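Local coordinates for protein enterotoxin-like toxin X (Staphylococcus aureus, PDB 5U75) that inhibits phagocytosis and killing by human neutrophils by binding their surface glycoproteins in a sialic acid-dependent manner, at residues A[114-119]-A[130-134]. Numbering follows the deposited sequence.
Sequences LPKGNI and TLESH. With SIA (N-acetyl-alpha-neuraminic acid), chain B; GAL (beta-D-galactopyranose), chain C; FUC (alpha-L-fucopyranose), chain D.
Start from Ile119 and Ser133, the most covered residues here. Ile119 and Leu131 form an antiparallel hydrogen-bonded pair (CA-CA 5.0 Å): Ile119 N to Leu131 O is 2.9 Å and Leu131 N to Ile119 O 2.7 Å. Both side chains, chi1 m and chi2 t, share one sheet face, CB to CB 4.1 Å, and pack on helix 92-104. One residue back from Ile119 and one on from Leu131, Asn118 and Glu132 form the non-hydrogen-bonded pair (CA-CA 4.6 Å) on the other face, where one water links Asn118 OD1 (2.7 Å) to Glu132 OE1 (2.9 Å). Past the strand, Ser133, chi1 p, donates to Gly117 O twice, from N at 3.0 Å and OG at 2.7 Å. Gly117 sits at phi/psi 114/168, where a CB would jam against Lys116 O. A second water joins His134 ND1 (2.8 Å) to Gly117 N (2.9 Å). Thr130 N and OG1 donate to the sialic acid carboxylate atoms O1B (2.8 Å) and O1A (2.7 Å), and Glu132 OE2 accepts from galactose O6 (2.5 Å) and fucose O3 (2.6 Å). This is the edge hairpin of a superantigen-type beta-grasp domain, whose outer strand supplies part of the V-shaped sialyl Lewis X site.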
loop_
_atom_site.group_PDB
_atom_site.type_symbol
_atom_site.label_atom_id
_atom_site.label_comp_id
_atom_site.label_asym_id
_atom_site.label_seq_id
_atom_site.Cartn_x
_atom_site.Cartn_y
_atom_site.Cartn_z
ATOM N N LEU A 114 -2.286 15.296 -5.034
ATOM C CA LEU A 114 -1.917 13.942 -5.404
ATOM C C LEU A 114 -0.440 13.705 -5.141
ATOM O O LEU A 114 0.399 14.529 -5.514
ATOM C CB LEU A 114 -2.167 13.677 -6.887
ATOM C CG LEU A 114 -3.566 13.308 -7.366
ATOM C CD1 LEU A 114 -3.558 13.266 -8.890
ATOM C CD2 LEU A 114 -3.996 11.963 -6.790
ATOM N N PRO A 115 -0.104 12.542 -4.564
ATOM C CA PRO A 115 1.303 12.159 -4.524
ATOM C C PRO A 115 1.760 11.634 -5.857
ATOM O O PRO A 115 0.952 11.403 -6.768
ATOM C CB PRO A 115 1.329 11.029 -3.486
ATOM C CG PRO A 115 -0.019 10.384 -3.641
ATOM C CD PRO A 115 -0.981 11.488 -4.003
ATOM N N LYS A 116 3.059 11.422 -5.957
ATOM C CA LYS A 116 3.645 10.783 -7.100
ATOM C C LYS A 116 4.765 9.868 -6.631
ATOM O O LYS A 116 5.272 10.008 -5.529
ATOM C CB LYS A 116 4.148 11.840 -8.103
ATOM C CG LYS A 116 5.141 12.828 -7.537
ATOM C CD LYS A 116 5.238 14.079 -8.413
ATOM C CE LYS A 116 6.455 14.928 -8.038
ATOM N NZ LYS A 116 6.198 16.386 -8.182
ATOM N N GLY A 117 5.112 8.909 -7.470
ATOM C CA GLY A 117 6.126 7.927 -7.159
ATOM C C GLY A 117 5.504 6.544 -7.059
ATOM O O GLY A 117 4.275 6.377 -7.004
ATOM N N ASN A 118 6.366 5.555 -7.033
ATOM C CA ASN A 118 5.930 4.174 -7.062
ATOM C C ASN A 118 6.071 3.479 -5.740
ATOM O O ASN A 118 7.039 3.689 -5.006
ATOM C CB ASN A 118 6.718 3.387 -8.077
ATOM C CG ASN A 118 6.530 3.906 -9.483
ATOM O OD1 ASN A 118 5.484 4.473 -9.815
ATOM N ND2 ASN A 118 7.559 3.744 -10.303
ATOM N N ILE A 119 5.102 2.603 -5.486
ATOM C CA ILE A 119 5.190 1.590 -4.441
ATOM C C ILE A 119 5.529 0.284 -5.165
ATOM O O ILE A 119 4.866 -0.074 -6.142
ATOM C CB ILE A 119 3.850 1.473 -3.695
ATOM C CG1 ILE A 119 3.431 2.820 -3.112
ATOM C CG2 ILE A 119 3.935 0.420 -2.592
ATOM C CD1 ILE A 119 1.953 2.899 -2.762
ATOM N N THR A 130 4.803 -3.075 -9.732
ATOM C CA THR A 130 4.908 -1.644 -9.507
ATOM C C THR A 130 3.538 -0.986 -9.461
ATOM O O THR A 130 2.731 -1.146 -10.375
ATOM C CB THR A 130 5.771 -0.954 -10.603
ATOM O OG1 THR A 130 7.042 -1.593 -10.693
ATOM C CG2 THR A 130 5.941 0.524 -10.292
ATOM N N LEU A 131 3.296 -0.259 -8.382
ATOM C CA LEU A 131 2.070 0.432 -8.124
ATOM C C LEU A 131 2.311 1.930 -8.176
ATOM O O LEU A 131 2.844 2.523 -7.232
ATOM C CB LEU A 131 1.518 0.044 -6.750
ATOM C CG LEU A 131 1.515 -1.451 -6.423
ATOM C CD1 LEU A 131 1.007 -1.603 -4.999
ATOM C CD2 LEU A 131 0.665 -2.259 -7.391
ATOM N N GLU A 132 1.864 2.547 -9.262
ATOM C CA GLU A 132 2.000 3.991 -9.423
ATOM C C GLU A 132 0.991 4.719 -8.540
ATOM O O GLU A 132 -0.221 4.545 -8.703
ATOM C CB GLU A 132 1.813 4.367 -10.893
ATOM C CG GLU A 132 2.790 3.712 -11.828
ATOM C CD GLU A 132 2.690 4.277 -13.233
ATOM O OE1 GLU A 132 3.118 5.435 -13.404
ATOM O OE2 GLU A 132 2.184 3.576 -14.139
ATOM N N SER A 133 1.481 5.565 -7.625
ATOM C CA SER A 133 0.648 6.092 -6.555
ATOM C C SER A 133 -0.352 7.159 -6.949
ATOM O O SER A 133 -1.268 7.432 -6.215
ATOM C CB SER A 133 1.509 6.622 -5.406
ATOM O OG SER A 133 2.242 7.771 -5.814
ATOM N N HIS A 134 -0.137 7.798 -8.094
ATOM C CA HIS A 134 -0.938 8.945 -8.507
ATOM C C HIS A 134 -2.290 8.563 -9.137
ATOM O O HIS A 134 -3.115 9.446 -9.409
ATOM C CB HIS A 134 -0.121 9.821 -9.481
ATOM C CG HIS A 134 0.131 9.187 -10.807
ATOM N ND1 HIS A 134 1.138 8.273 -11.030
ATOM C CD2 HIS A 134 -0.515 9.330 -11.991
ATOM C CE1 HIS A 134 1.121 7.905 -12.295
ATOM N NE2 HIS A 134 0.117 8.522 -12.894
HETATM C C1 SIA B . 5.751 -3.929 -13.118
HETATM C C2 SIA B . 5.727 -4.573 -14.510
HETATM C C3 SIA B . 7.072 -5.211 -14.883
HETATM C C4 SIA B . 7.361 -6.445 -14.037
HETATM C C5 SIA B . 6.198 -7.450 -14.038
HETATM C C6 SIA B . 4.906 -6.720 -13.700
HETATM C C7 SIA B . 3.598 -7.512 -13.762
HETATM C C8 SIA B . 2.393 -6.602 -13.556
HETATM C C9 SIA B . 1.140 -7.407 -13.245
HETATM C C10 SIA B . 6.025 -9.765 -13.283
HETATM C C11 SIA B . 6.349 -10.747 -12.209
HETATM N N5 SIA B . 6.457 -8.510 -13.078
HETATM O O1A SIA B . 6.800 -3.378 -12.731
HETATM O O1B SIA B . 4.693 -3.940 -12.420
HETATM O O4 SIA B . 8.530 -7.136 -14.467
HETATM O O6 SIA B . 4.710 -5.601 -14.564
HETATM O O7 SIA B . 3.503 -8.248 -14.998
HETATM O O8 SIA B . 2.604 -5.712 -12.450
HETATM O O9 SIA B . 0.007 -6.572 -13.435
HETATM O O10 SIA B . 5.371 -10.104 -14.275
HETATM C C1 GAL C . 2.116 -2.055 -16.590
HETATM C C2 GAL C . 3.453 -2.769 -16.679
HETATM C C3 GAL C . 4.073 -2.933 -15.289
HETATM C C4 GAL C . 4.143 -1.561 -14.613
HETATM C C5 GAL C . 2.778 -0.887 -14.573
HETATM C C6 GAL C . 2.882 0.484 -13.921
HETATM O O2 GAL C . 3.307 -4.038 -17.311
HETATM O O3 GAL C . 5.370 -3.538 -15.430
HETATM O O4 GAL C . 5.096 -0.769 -15.316
HETATM O O5 GAL C . 2.227 -0.798 -15.891
HETATM O O6 GAL C . 1.616 1.139 -13.832
HETATM C C1 FUC D . 1.480 1.860 -18.989
HETATM C C2 FUC D . 1.886 3.067 -18.146
HETATM C C3 FUC D . 2.965 2.688 -17.142
HETATM C C4 FUC D . 4.151 2.072 -17.857
HETATM C C5 FUC D . 3.668 0.860 -18.644
HETATM C C6 FUC D . 4.781 0.173 -19.414
HETATM O O2 FUC D . 0.767 3.565 -17.418
HETATM O O3 FUC D . 3.343 3.850 -16.397
HETATM O O4 FUC D . 4.737 3.059 -18.718
HETATM O O5 FUC D . 2.628 1.225 -19.552
HETATM O O HOH W 1 3.692 8.641 -9.982
HETATM O O HOH W 2 4.951 6.567 -11.440
#